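Long-range contacts in high affinity transport system protein p37 (Mycoplasma hyorhinis, PDB 3EKI), which binds thiamine diphosphate as the extracytoplasmic lipoprotein of a high-affinity transport system that probably imports it: residues W42-T47 with N92-D97; K78-L83 with N358-T363; T147-F152 with G380-K385; N213-M218 with I341-G346. All blocks are in the same frame, centred on the assembly; numbering follows the deposited sequence.

Contact 1 of 4, residues W42-T47 with N92-D97; sequences WDKSIT and NFDDVD. With CA (calcium ion), chain D.
W42 and F93 form an offset stack. The six-membered ring of W42 lies almost parallel to the F93 ring, with planes 6° apart and centroids 4.2 Å apart. The F93 CB adds a CH-pi contact over the five-membered ring, 3.4 Å from its centroid. W42 CG is anti to the backbone N (chi1 -171°) and lies 3.5 Å from F93 CD1.

Three hydrogen bonds cross the contact. W42 NE1 gives its N-H to a lone pair of D94 O at 2.8 Å, in the carbonyl plane but bent at the hydrogen (140°). The other two are backbone bonds, D97 N to K44 O at 3.0 Å and I46 N to D97 O at 2.8 Å. They pair S45 with D97 in parallel register. V96 supplies the apolar filling: its CG1 meets I46 CG1 at 3.6 Å, and its CG2 lies near the indole.

Residues D43 and S45 also bind calcium. D43 OD2 and S45 O are both ligands at 2.4 Å, and D43 OD1 closes an Asx turn by accepting from S45 N. Two waters, P118 and D121 complete the site, and R349 also bonds to D43 OD2.

The contact opens the parallel pairing of strands 45-51 and 97-103 at the surface. Helix 354-369 touches W42, I46 and V96, while helix 64-85 meets W42 through K84 and V96 through F80.

Contact 2 of 4, residues K78-L83 with N358-T363; sequences KEFNKL and NLIVQT
F80 and L359 carry the apolar part of this helix pair. The two side chains cross at about a right angle, and F80 CE2 comes to 3.4 Å from L359 CB. The same ring atom meets I360 CG1 at 3.7 Å. F80 CG is anti to the backbone N (chi1 171°). Farther out on the ring, CE2 comes nearer to the other helix than CB does. One turn on, L83 CB packs on the CD2 branch of L359 at 3.6 Å, and L83 CD1 lies near CG of Q362.

No hydrogen bond joins the two segments. T363 OG1 lies near the plane of the F80 ring, at its edge, and is 3.3 Å from F80 CA. This hydroxyl is satisfied within its own helix, since it donates to L359 O at 2.8 Å. L359 O also takes T363 N, and the two donors reach it from opposite faces of the carbonyl plane. The methyl CG2 of T363 packs against E79 CG at 3.9 Å. The carboxylate of E79 bonds through OE2 to N366, farther along the partner helix.

The segment axes approach to 9.2 Å, and their directions differ by 128°. Helices 64-85 and 354-369 thus pack obliquely. F76, on the first, also touches I360 and T363. F98 of strand 97-103 meets the F80 ring edge-to-face, and V361 faces strand 141-152.

Contact 3 of 4, residues T147-F152 with G380-K385; sequences TTTNSF and GYNGYK. With TPP (thiamine diphosphate), chain B.
T149 OG1 stands anti to the backbone N (chi1 -168°) and donates to G380 O at 2.7 Å. The bond lies in the carbonyl plane, on a lone pair. N382 CG is anti to its carbonyl carbon (chi1 -59°), and OD1 of this side chain accepts the N-H of N150 at 2.9 Å in a nearly straight bond (176°). The amides of N150 and N382 stack, almost parallel. N150 OD1 and T148 OG1 both bond to Q211.

T148 O is gripped by two backbone donors, N382 N at 2.9 Å and, weakly, G383 N at 3.3 Å. T148 N returns a bond to G383 O. T148 OG1 lies 3.2 Å from G383 CA, against the glycine backbone. Beyond, K385 CE presses closely on T148 CG2.

T147 lies on the side of the sheet that also carries Y384. Its CG2 sits over one face of the Y381 ring, 3.9 Å from the centroid, and also touches Y384 CE2. Both hydroxyls bond to D344: T147 OG1 to the backbone O, and Y381 OH to the carboxylate oxygen OD2.

G380 CA packs against N1' of thiamine diphosphate. N382 and G383 together face T148. This is a classic beta bulge, set where antiparallel strands 141-152 and 383-386 meet beside the cofactor pocket.

Contact 4 of 4, residues N213-M218 with I341-G346; sequences NFYRGM and IPYDVG. With TPP (thiamine diphosphate), chain B.
Y215 and I341 form a single antiparallel hydrogen-bonded pair, with Y215 N to I341 O at 2.9 Å and I341 N to Y215 O at 3.0 Å, and CA-H...O contacts from F214 CA to I341 O and from P342 CA to N213 O add to it.

The rings of Y215 and Y343 meet in an offset edge-to-face pair. The Y343 edge points to the Y215 face, the planes are 87° apart and the centroids 5.6 Å. Y215 CB lies in the plane of Y343, 3.8 Å from its CE2. I341 runs beside Y215 in the same direction, and its CG1 reaches Y215 CE1 at 3.5 Å.

Both tyrosines line the thiamine diphosphate site. C6 of the cofactor lies over one face of each ring. Y215 OH donates to the terminal phosphate oxygen O1B at 2.6 Å. Y343 OH comes to 3.2 Å from N3 of the thiazolium. D344 OD1 packs on C7 of the linker.

The contact is buried where the chain enters strands 217-223 and 345-349. Helix 256-269 touches Y215 and I341, helix 390-402 touches I341 and P342, and strand 141-152 lies against Y343.

From the N terminus, contact 1 closes first, joining strand 45-51 to the start of strand 97-103. Contact 2 starts within that loop, on helix 64-85, and ends far along the chain on helix 354-369. The two therefore cross, and they touch through V96 and N81. Contact 3 opens at strand 141-152, after contact 1 has closed, and ends at strand 383-386, so it crosses contact 2. Contact 4 falls within the spans of both contacts 2 and 3. Contacts 3 and 4 meet in the sheet where strands 141-152 and 345-349 are neighbours, and both reach thiamine diphosphate. Contacts 1 and 2 tie together the outer part of the fold, their centres about 19 to 31 Å from those of the pocket contacts.

Contact 1 of 4, residues W42-T47 with N92-D97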
# COMPACT_ATOMS: atom_id res chain seq x y z
N TRP A 42 -21.76 10.32 20.95
CA TRP A 42 -21.47 11.39 20.00
C TRP A 42 -20.28 12.17 20.49
O TRP A 42 -20.18 12.59 21.64
CB TRP A 42 -22.67 12.32 19.82
CG TRP A 42 -22.50 13.31 18.71
CD1 TRP A 42 -21.99 14.57 18.78
CD2 TRP A 42 -22.87 13.05 17.34
NE1 TRP A 42 -22.01 15.14 17.53
CE2 TRP A 42 -22.54 14.24 16.63
CE3 TRP A 42 -23.43 11.96 16.66
CZ2 TRP A 42 -22.78 14.33 15.26
CZ3 TRP A 42 -23.66 12.08 15.30
CH2 TRP A 42 -23.34 13.25 14.59
N ASP A 43 -19.29 12.43 19.64
CA ASP A 43 -18.11 13.14 20.06
C ASP A 43 -18.01 14.42 19.25
O ASP A 43 -17.92 14.32 18.02
CB ASP A 43 -16.88 12.25 19.84
CG ASP A 43 -15.62 12.79 20.44
OD1 ASP A 43 -15.64 13.94 20.95
OD2 ASP A 43 -14.58 12.09 20.43
N LYS A 44 -18.05 15.57 19.88
CA LYS A 44 -18.07 16.83 19.15
C LYS A 44 -16.71 17.24 18.63
O LYS A 44 -16.57 18.26 17.94
CB LYS A 44 -18.65 17.95 20.04
CG LYS A 44 -17.71 18.28 21.20
CD LYS A 44 -18.37 19.19 22.23
CE LYS A 44 -17.38 19.57 23.32
NZ LYS A 44 -18.05 19.70 24.64
N SER A 45 -15.68 16.47 18.90
CA SER A 45 -14.32 16.70 18.43
C SER A 45 -13.81 15.39 17.82
O SER A 45 -13.74 14.38 18.54
CB SER A 45 -13.41 17.17 19.56
OG SER A 45 -12.04 17.16 19.18
N ILE A 46 -13.48 15.38 16.54
CA ILE A 46 -12.96 14.16 15.93
C ILE A 46 -11.52 14.45 15.52
O ILE A 46 -11.29 15.43 14.84
CB ILE A 46 -13.86 13.72 14.78
CG1 ILE A 46 -15.24 13.21 15.22
CG2 ILE A 46 -13.17 12.69 13.90
CD1 ILE A 46 -15.17 11.82 15.83
N THR A 47 -10.62 13.59 15.96
CA THR A 47 -9.21 13.68 15.64
C THR A 47 -8.76 12.48 14.81
O THR A 47 -8.90 11.35 15.29
CB THR A 47 -8.37 13.77 16.93
OG1 THR A 47 -8.74 14.94 17.66
CG2 THR A 47 -6.89 13.90 16.60
N ASN A 92 -29.73 17.35 15.79
CA ASN A 92 -29.73 17.90 17.15
C ASN A 92 -28.49 17.62 17.97
O ASN A 92 -28.31 18.13 19.08
CB ASN A 92 -30.99 17.37 17.88
CG ASN A 92 -32.24 17.88 17.17
OD1 ASN A 92 -32.35 19.07 16.87
ND2 ASN A 92 -33.18 17.00 16.89
N PHE A 93 -27.53 16.80 17.49
CA PHE A 93 -26.28 16.62 18.23
C PHE A 93 -25.40 17.86 18.07
O PHE A 93 -25.73 18.68 17.19
CB PHE A 93 -25.50 15.40 17.71
CG PHE A 93 -26.08 14.02 17.97
CD1 PHE A 93 -25.99 13.44 19.22
CD2 PHE A 93 -26.72 13.31 16.98
CE1 PHE A 93 -26.50 12.19 19.49
CE2 PHE A 93 -27.22 12.04 17.24
CZ PHE A 93 -27.11 11.46 18.49
N ASP A 94 -24.34 17.99 18.84
CA ASP A 94 -23.41 19.08 18.67
C ASP A 94 -22.72 18.95 17.29
O ASP A 94 -22.40 17.86 16.80
CB ASP A 94 -22.35 19.16 19.76
CG ASP A 94 -22.86 19.48 21.14
OD1 ASP A 94 -23.95 20.08 21.29
OD2 ASP A 94 -22.13 19.13 22.10
N ASP A 95 -22.51 20.12 16.69
CA ASP A 95 -21.66 20.17 15.50
C ASP A 95 -20.27 19.69 15.86
O ASP A 95 -19.82 19.82 17.00
CB ASP A 95 -21.61 21.59 14.95
CG ASP A 95 -22.83 21.99 14.15
OD1 ASP A 95 -23.75 21.20 13.88
OD2 ASP A 95 -22.91 23.17 13.73
N VAL A 96 -19.54 19.16 14.87
CA VAL A 96 -18.27 18.50 15.09
C VAL A 96 -17.11 19.28 14.47
O VAL A 96 -17.21 19.74 13.33
CB VAL A 96 -18.32 17.09 14.49
CG1 VAL A 96 -17.02 16.36 14.74
CG2 VAL A 96 -19.49 16.34 15.14
N ASP A 97 -16.04 19.38 15.23
CA ASP A 97 -14.75 19.91 14.79
C ASP A 97 -13.81 18.77 14.41
O ASP A 97 -13.84 17.71 15.04
CB ASP A 97 -14.05 20.71 15.88
CG ASP A 97 -12.78 21.37 15.38
OD1 ASP A 97 -12.81 21.85 14.23
OD2 ASP A 97 -11.77 21.40 16.11
CA CA D . -12.39 12.93 19.86
O HOH W 1 -12.87 14.51 21.79
O HOH W 2 -10.80 14.94 19.35

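Contact 2 of 4, residues K78-L83 with N358-T363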
# COMPACT_ATOMS: atom_id res chain seq x y z
N LYS A 78 -16.92 21.09 6.92
CA LYS A 78 -18.10 21.68 6.28
C LYS A 78 -19.04 20.66 5.69
O LYS A 78 -20.26 20.72 5.82
CB LYS A 78 -17.67 22.69 5.22
CG LYS A 78 -16.84 23.85 5.68
CD LYS A 78 -17.46 24.62 6.83
CE LYS A 78 -18.66 25.43 6.34
NZ LYS A 78 -19.23 26.29 7.43
N GLU A 79 -18.56 19.64 4.96
CA GLU A 79 -19.41 18.62 4.39
C GLU A 79 -20.04 17.74 5.47
O GLU A 79 -21.22 17.43 5.37
CB GLU A 79 -18.60 17.75 3.41
CG GLU A 79 -19.34 16.59 2.79
CD GLU A 79 -20.51 16.95 1.90
OE1 GLU A 79 -20.50 18.08 1.38
OE2 GLU A 79 -21.45 16.15 1.69
N PHE A 80 -19.24 17.38 6.46
CA PHE A 80 -19.76 16.55 7.54
C PHE A 80 -20.97 17.26 8.17
O PHE A 80 -21.97 16.60 8.42
CB PHE A 80 -18.73 16.21 8.61
CG PHE A 80 -19.29 15.52 9.85
CD1 PHE A 80 -19.77 16.21 10.95
CD2 PHE A 80 -19.34 14.14 9.89
CE1 PHE A 80 -20.33 15.58 12.02
CE2 PHE A 80 -19.85 13.47 10.98
CZ PHE A 80 -20.32 14.21 12.04
N ASN A 81 -20.76 18.52 8.54
CA ASN A 81 -21.85 19.12 9.34
C ASN A 81 -23.06 19.41 8.48
O ASN A 81 -24.20 19.40 8.94
CB ASN A 81 -21.35 20.35 10.11
CG ASN A 81 -20.53 19.95 11.31
OD1 ASN A 81 -20.97 19.31 12.26
ND2 ASN A 81 -19.25 20.28 11.30
N LYS A 82 -22.82 19.63 7.18
CA LYS A 82 -23.97 19.75 6.27
C LYS A 82 -24.80 18.49 6.26
O LYS A 82 -26.02 18.50 6.37
CB LYS A 82 -23.46 20.13 4.88
CG LYS A 82 -24.57 20.31 3.85
CD LYS A 82 -24.06 19.95 2.45
CE LYS A 82 -25.12 19.27 1.60
NZ LYS A 82 -24.69 17.91 1.15
N LEU A 83 -24.15 17.33 6.11
CA LEU A 83 -24.85 16.06 6.13
C LEU A 83 -25.56 15.80 7.44
O LEU A 83 -26.71 15.36 7.49
CB LEU A 83 -23.85 14.91 5.92
CG LEU A 83 -23.20 14.76 4.56
CD1 LEU A 83 -22.40 13.46 4.58
CD2 LEU A 83 -24.24 14.74 3.45
N ASN A 358 -20.83 6.62 10.35
CA ASN A 358 -21.39 6.55 9.01
C ASN A 358 -21.38 7.91 8.33
O ASN A 358 -21.15 8.00 7.12
CB ASN A 358 -22.81 5.99 9.03
CG ASN A 358 -22.85 4.55 9.54
OD1 ASN A 358 -21.88 3.81 9.44
ND2 ASN A 358 -23.98 4.14 10.13
N LEU A 359 -21.61 9.02 9.03
CA LEU A 359 -21.50 10.35 8.42
C LEU A 359 -20.06 10.67 8.05
O LEU A 359 -19.80 11.31 7.03
CB LEU A 359 -22.03 11.40 9.39
CG LEU A 359 -23.54 11.53 9.49
CD1 LEU A 359 -23.84 12.29 10.77
CD2 LEU A 359 -24.15 12.25 8.29
N ILE A 360 -19.11 10.20 8.85
CA ILE A 360 -17.69 10.43 8.52
C ILE A 360 -17.34 9.62 7.28
O ILE A 360 -16.69 10.17 6.37
CB ILE A 360 -16.79 10.17 9.74
CG1 ILE A 360 -16.96 11.24 10.84
CG2 ILE A 360 -15.34 10.01 9.36
CD1 ILE A 360 -16.32 10.84 12.16
N VAL A 361 -17.78 8.38 7.20
CA VAL A 361 -17.53 7.58 5.98
C VAL A 361 -18.10 8.28 4.76
O VAL A 361 -17.44 8.45 3.73
CB VAL A 361 -18.07 6.15 6.13
CG1 VAL A 361 -18.08 5.41 4.79
CG2 VAL A 361 -17.27 5.36 7.15
N GLN A 362 -19.35 8.74 4.81
CA GLN A 362 -19.98 9.38 3.67
C GLN A 362 -19.31 10.69 3.31
O GLN A 362 -19.27 11.06 2.13
CB GLN A 362 -21.47 9.63 3.96
CG GLN A 362 -22.28 9.96 2.71
CD GLN A 362 -22.25 8.80 1.73
OE1 GLN A 362 -22.57 7.69 2.14
NE2 GLN A 362 -21.88 9.11 0.49
N THR A 363 -18.75 11.35 4.33
CA THR A 363 -18.02 12.58 4.06
C THR A 363 -16.76 12.29 3.22
O THR A 363 -16.48 13.05 2.28
CB THR A 363 -17.69 13.34 5.35
OG1 THR A 363 -18.94 13.75 5.95
CG2 THR A 363 -16.90 14.60 5.06

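Contact 3 of 4, residues T147-F152 with G380-K385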
# COMPACT_ATOMS: atom_id res chain seq x y z
N THR A 147 -10.48 2.38 1.41
CA THR A 147 -9.97 3.25 0.35
C THR A 147 -9.83 2.47 -0.96
O THR A 147 -9.76 1.24 -0.94
CB THR A 147 -8.63 3.91 0.74
OG1 THR A 147 -7.63 2.89 0.75
CG2 THR A 147 -8.65 4.52 2.13
N THR A 148 -9.79 3.17 -2.07
CA THR A 148 -9.52 2.62 -3.40
C THR A 148 -8.46 3.49 -4.05
O THR A 148 -8.23 4.64 -3.67
CB THR A 148 -10.75 2.50 -4.30
OG1 THR A 148 -11.24 3.84 -4.59
CG2 THR A 148 -11.89 1.73 -3.66
N THR A 149 -7.75 2.95 -5.04
CA THR A 149 -6.68 3.71 -5.71
C THR A 149 -6.88 3.66 -7.21
O THR A 149 -7.46 2.68 -7.70
CB THR A 149 -5.33 3.13 -5.24
OG1 THR A 149 -4.25 3.98 -5.63
CG2 THR A 149 -5.04 1.76 -5.84
N ASN A 150 -6.42 4.66 -7.94
CA ASN A 150 -6.39 4.64 -9.40
C ASN A 150 -5.68 3.36 -9.85
O ASN A 150 -4.59 3.11 -9.36
CB ASN A 150 -5.69 5.86 -9.97
CG ASN A 150 -6.44 7.17 -9.79
OD1 ASN A 150 -7.66 7.17 -9.61
ND2 ASN A 150 -5.71 8.27 -9.87
N SER A 151 -6.32 2.59 -10.72
CA SER A 151 -5.72 1.37 -11.26
C SER A 151 -4.47 1.69 -12.06
O SER A 151 -4.36 2.74 -12.68
CB SER A 151 -6.73 0.60 -12.12
OG SER A 151 -6.91 1.27 -13.37
N PHE A 152 -3.48 0.81 -12.03
CA PHE A 152 -2.38 0.88 -12.98
C PHE A 152 -2.86 0.41 -14.35
O PHE A 152 -3.71 -0.49 -14.46
CB PHE A 152 -1.26 -0.02 -12.48
CG PHE A 152 -0.46 0.41 -11.28
CD1 PHE A 152 0.23 1.62 -11.20
CD2 PHE A 152 -0.39 -0.44 -10.19
CE1 PHE A 152 0.98 1.93 -10.08
CE2 PHE A 152 0.36 -0.14 -9.07
CZ PHE A 152 1.05 1.06 -9.02
N GLY A 380 -2.30 7.89 -2.26
CA GLY A 380 -2.81 6.86 -3.14
C GLY A 380 -4.29 6.60 -2.98
O GLY A 380 -4.86 5.69 -3.58
N TYR A 381 -4.98 7.39 -2.14
CA TYR A 381 -6.40 7.17 -1.92
C TYR A 381 -7.21 8.04 -2.87
O TYR A 381 -7.38 9.23 -2.61
CB TYR A 381 -6.83 7.45 -0.48
CG TYR A 381 -5.98 6.85 0.60
CD1 TYR A 381 -5.32 5.64 0.44
CD2 TYR A 381 -5.82 7.48 1.84
CE1 TYR A 381 -4.54 5.09 1.44
CE2 TYR A 381 -5.04 6.92 2.83
CZ TYR A 381 -4.39 5.72 2.64
OH TYR A 381 -3.62 5.22 3.67
N ASN A 382 -7.65 7.44 -3.96
CA ASN A 382 -8.36 8.13 -5.03
C ASN A 382 -9.86 7.89 -4.97
O ASN A 382 -10.61 8.39 -5.81
CB ASN A 382 -7.81 7.69 -6.39
CG ASN A 382 -6.33 8.00 -6.49
OD1 ASN A 382 -5.52 7.08 -6.63
ND2 ASN A 382 -6.01 9.29 -6.43
N GLY A 383 -10.33 7.13 -4.01
CA GLY A 383 -11.75 6.86 -3.84
C GLY A 383 -11.94 6.18 -2.49
O GLY A 383 -11.02 5.76 -1.79
N TYR A 384 -13.19 6.09 -2.10
CA TYR A 384 -13.60 5.49 -0.84
C TYR A 384 -14.92 4.74 -0.97
O TYR A 384 -15.77 5.13 -1.78
CB TYR A 384 -13.78 6.58 0.23
CG TYR A 384 -12.58 7.44 0.48
CD1 TYR A 384 -12.50 8.70 -0.10
CD2 TYR A 384 -11.51 7.04 1.28
CE1 TYR A 384 -11.40 9.50 0.12
CE2 TYR A 384 -10.41 7.84 1.50
CZ TYR A 384 -10.35 9.09 0.92
OH TYR A 384 -9.27 9.89 1.12
N LYS A 385 -15.11 3.69 -0.18
CA LYS A 385 -16.36 2.95 -0.07
C LYS A 385 -16.63 2.68 1.40
O LYS A 385 -15.69 2.60 2.22
CB LYS A 385 -16.26 1.62 -0.83
CG LYS A 385 -15.52 1.61 -2.14
CD LYS A 385 -15.92 0.43 -3.02
CE LYS A 385 -14.73 -0.29 -3.64
NZ LYS A 385 -14.75 -0.31 -5.13
N1' TPP B . 0.58 6.12 -4.24
C2' TPP B . 1.09 7.26 -3.73
CM2 TPP B . 0.79 8.58 -4.45
N3' TPP B . 1.82 7.25 -2.60
C4' TPP B . 1.98 6.08 -1.93
N4' TPP B . 2.64 6.10 -0.77
C5' TPP B . 1.51 4.87 -2.47
C6' TPP B . 0.80 4.94 -3.66
C7' TPP B . 1.71 3.49 -1.83
N3 TPP B . 0.67 3.06 -0.88
C2 TPP B . -0.04 3.88 -0.10
S1 TPP B . -1.17 2.94 0.85
C5 TPP B . -0.61 1.44 0.16
C4 TPP B . 0.46 1.73 -0.66
CM4 TPP B . 1.07 0.67 -1.61
C6 TPP B . -1.12 0.05 0.58
C7 TPP B . -0.53 -0.34 1.93
O7 TPP B . 0.90 -0.48 1.80
PA TPP B . 1.94 -0.36 3.00
O1A TPP B . 3.30 -0.23 2.43
O2A TPP B . 1.54 0.73 3.94
O3A TPP B . 1.79 -1.66 3.88
PB TPP B . 2.54 -3.06 3.66
O1B TPP B . 2.15 -3.66 2.35
O2B TPP B . 2.05 -3.94 4.88
O3B TPP B . 4.11 -2.86 3.84

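Contact 4 of 4, residues N213-M218 with I341-G346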
# COMPACT_ATOMS: atom_id res chain seq x y z
N ASN A 213 -9.76 -1.65 -5.86
CA ASN A 213 -9.96 -1.95 -4.46
C ASN A 213 -8.97 -3.00 -3.95
O ASN A 213 -9.28 -3.87 -3.15
CB ASN A 213 -11.40 -2.38 -4.23
CG ASN A 213 -11.73 -3.66 -4.96
OD1 ASN A 213 -11.06 -4.03 -5.93
ND2 ASN A 213 -12.78 -4.29 -4.47
N PHE A 214 -7.74 -2.85 -4.47
CA PHE A 214 -6.68 -3.78 -4.12
C PHE A 214 -5.32 -3.21 -4.47
O PHE A 214 -5.21 -2.24 -5.24
CB PHE A 214 -6.91 -5.09 -4.87
CG PHE A 214 -6.73 -4.93 -6.38
CD1 PHE A 214 -5.55 -5.16 -7.07
CD2 PHE A 214 -7.82 -4.52 -7.14
CE1 PHE A 214 -5.43 -4.94 -8.42
CE2 PHE A 214 -7.73 -4.31 -8.50
CZ PHE A 214 -6.54 -4.53 -9.14
N TYR A 215 -4.25 -3.85 -4.03
CA TYR A 215 -2.90 -3.63 -4.52
C TYR A 215 -2.19 -4.99 -4.40
O TYR A 215 -2.70 -5.96 -3.82
CB TYR A 215 -2.13 -2.51 -3.83
CG TYR A 215 -1.65 -2.83 -2.43
CD1 TYR A 215 -2.53 -3.22 -1.43
CD2 TYR A 215 -0.31 -2.74 -2.10
CE1 TYR A 215 -2.10 -3.50 -0.15
CE2 TYR A 215 0.14 -3.04 -0.84
CZ TYR A 215 -0.75 -3.41 0.14
OH TYR A 215 -0.29 -3.71 1.39
N ARG A 216 -1.00 -5.04 -4.96
CA ARG A 216 -0.16 -6.22 -4.93
C ARG A 216 1.27 -5.87 -4.55
O ARG A 216 1.69 -4.71 -4.57
CB ARG A 216 -0.09 -6.90 -6.30
CG ARG A 216 -1.42 -7.22 -6.94
CD ARG A 216 -1.16 -7.80 -8.34
NE ARG A 216 -2.41 -7.83 -9.06
CZ ARG A 216 -3.30 -8.80 -9.13
NH1 ARG A 216 -3.09 -9.94 -8.46
NH2 ARG A 216 -4.39 -8.60 -9.86
N GLY A 217 2.08 -6.88 -4.22
CA GLY A 217 3.51 -6.78 -4.18
C GLY A 217 4.08 -7.26 -5.53
O GLY A 217 3.33 -7.63 -6.43
N MET A 218 5.40 -7.19 -5.59
CA MET A 218 6.07 -7.68 -6.80
C MET A 218 7.47 -8.13 -6.45
O MET A 218 8.04 -7.70 -5.45
CB MET A 218 6.11 -6.62 -7.87
CG MET A 218 6.96 -5.41 -7.56
SD MET A 218 6.94 -4.19 -8.88
CE MET A 218 7.86 -5.04 -10.15
N ILE A 341 -4.52 -7.83 -2.35
CA ILE A 341 -5.22 -7.62 -1.06
C ILE A 341 -5.81 -6.23 -1.02
O ILE A 341 -5.47 -5.38 -1.85
CB ILE A 341 -4.27 -7.83 0.14
CG1 ILE A 341 -3.12 -6.84 0.22
CG2 ILE A 341 -3.77 -9.27 0.14
CD1 ILE A 341 -2.30 -6.92 1.49
N PRO A 342 -6.73 -5.92 -0.12
CA PRO A 342 -7.38 -4.60 -0.19
C PRO A 342 -6.47 -3.42 0.11
O PRO A 342 -5.50 -3.56 0.83
CB PRO A 342 -8.44 -4.69 0.92
CG PRO A 342 -8.69 -6.18 1.03
CD PRO A 342 -7.29 -6.77 0.95
N TYR A 343 -6.82 -2.27 -0.46
CA TYR A 343 -6.12 -1.04 -0.11
C TYR A 343 -6.44 -0.69 1.35
O TYR A 343 -7.09 -1.47 2.04
CB TYR A 343 -6.46 0.10 -1.07
CG TYR A 343 -5.27 0.90 -1.53
CD1 TYR A 343 -5.09 2.24 -1.28
CD2 TYR A 343 -4.25 0.27 -2.26
CE1 TYR A 343 -3.97 2.93 -1.72
CE2 TYR A 343 -3.15 0.95 -2.71
CZ TYR A 343 -3.00 2.29 -2.44
OH TYR A 343 -1.88 2.98 -2.89
N ASP A 344 -5.98 0.46 1.82
CA ASP A 344 -6.02 0.77 3.24
C ASP A 344 -7.46 0.93 3.75
O ASP A 344 -8.37 1.26 3.00
CB ASP A 344 -5.20 2.02 3.51
CG ASP A 344 -3.70 1.84 3.40
OD1 ASP A 344 -3.28 0.78 2.87
OD2 ASP A 344 -2.97 2.76 3.84
N VAL A 345 -7.58 0.67 5.03
CA VAL A 345 -8.88 0.68 5.72
C VAL A 345 -8.90 1.70 6.84
O VAL A 345 -7.99 1.82 7.66
CB VAL A 345 -9.16 -0.72 6.29
CG1 VAL A 345 -10.37 -0.71 7.21
CG2 VAL A 345 -9.34 -1.72 5.15
N GLY A 346 -9.98 2.46 6.89
CA GLY A 346 -10.21 3.42 7.96
C GLY A 346 -10.97 2.74 9.10
O GLY A 346 -11.96 2.06 8.92
N1' TPP B . 0.58 6.12 -4.24
C2' TPP B . 1.09 7.26 -3.73
CM2 TPP B . 0.79 8.58 -4.45
N3' TPP B . 1.82 7.25 -2.60
C4' TPP B . 1.98 6.08 -1.93
N4' TPP B . 2.64 6.10 -0.77
C5' TPP B . 1.51 4.87 -2.47
C6' TPP B . 0.80 4.94 -3.66
C7' TPP B . 1.71 3.49 -1.83
N3 TPP B . 0.67 3.06 -0.88
C2 TPP B . -0.04 3.88 -0.10
S1 TPP B . -1.17 2.94 0.85
C5 TPP B . -0.61 1.44 0.16
C4 TPP B . 0.46 1.73 -0.66
CM4 TPP B . 1.07 0.67 -1.61
C6 TPP B . -1.12 0.05 0.58
C7 TPP B . -0.53 -0.34 1.93
O7 TPP B . 0.90 -0.48 1.80
PA TPP B . 1.94 -0.36 3.00
O1A TPP B . 3.30 -0.23 2.43
O2A TPP B . 1.54 0.73 3.94
O3A TPP B . 1.79 -1.66 3.88
PB TPP B . 2.54 -3.06 3.66
O1B TPP B . 2.15 -3.66 2.35
O2B TPP B . 2.05 -3.94 4.88
O3B TPP B . 4.11 -2.86 3.84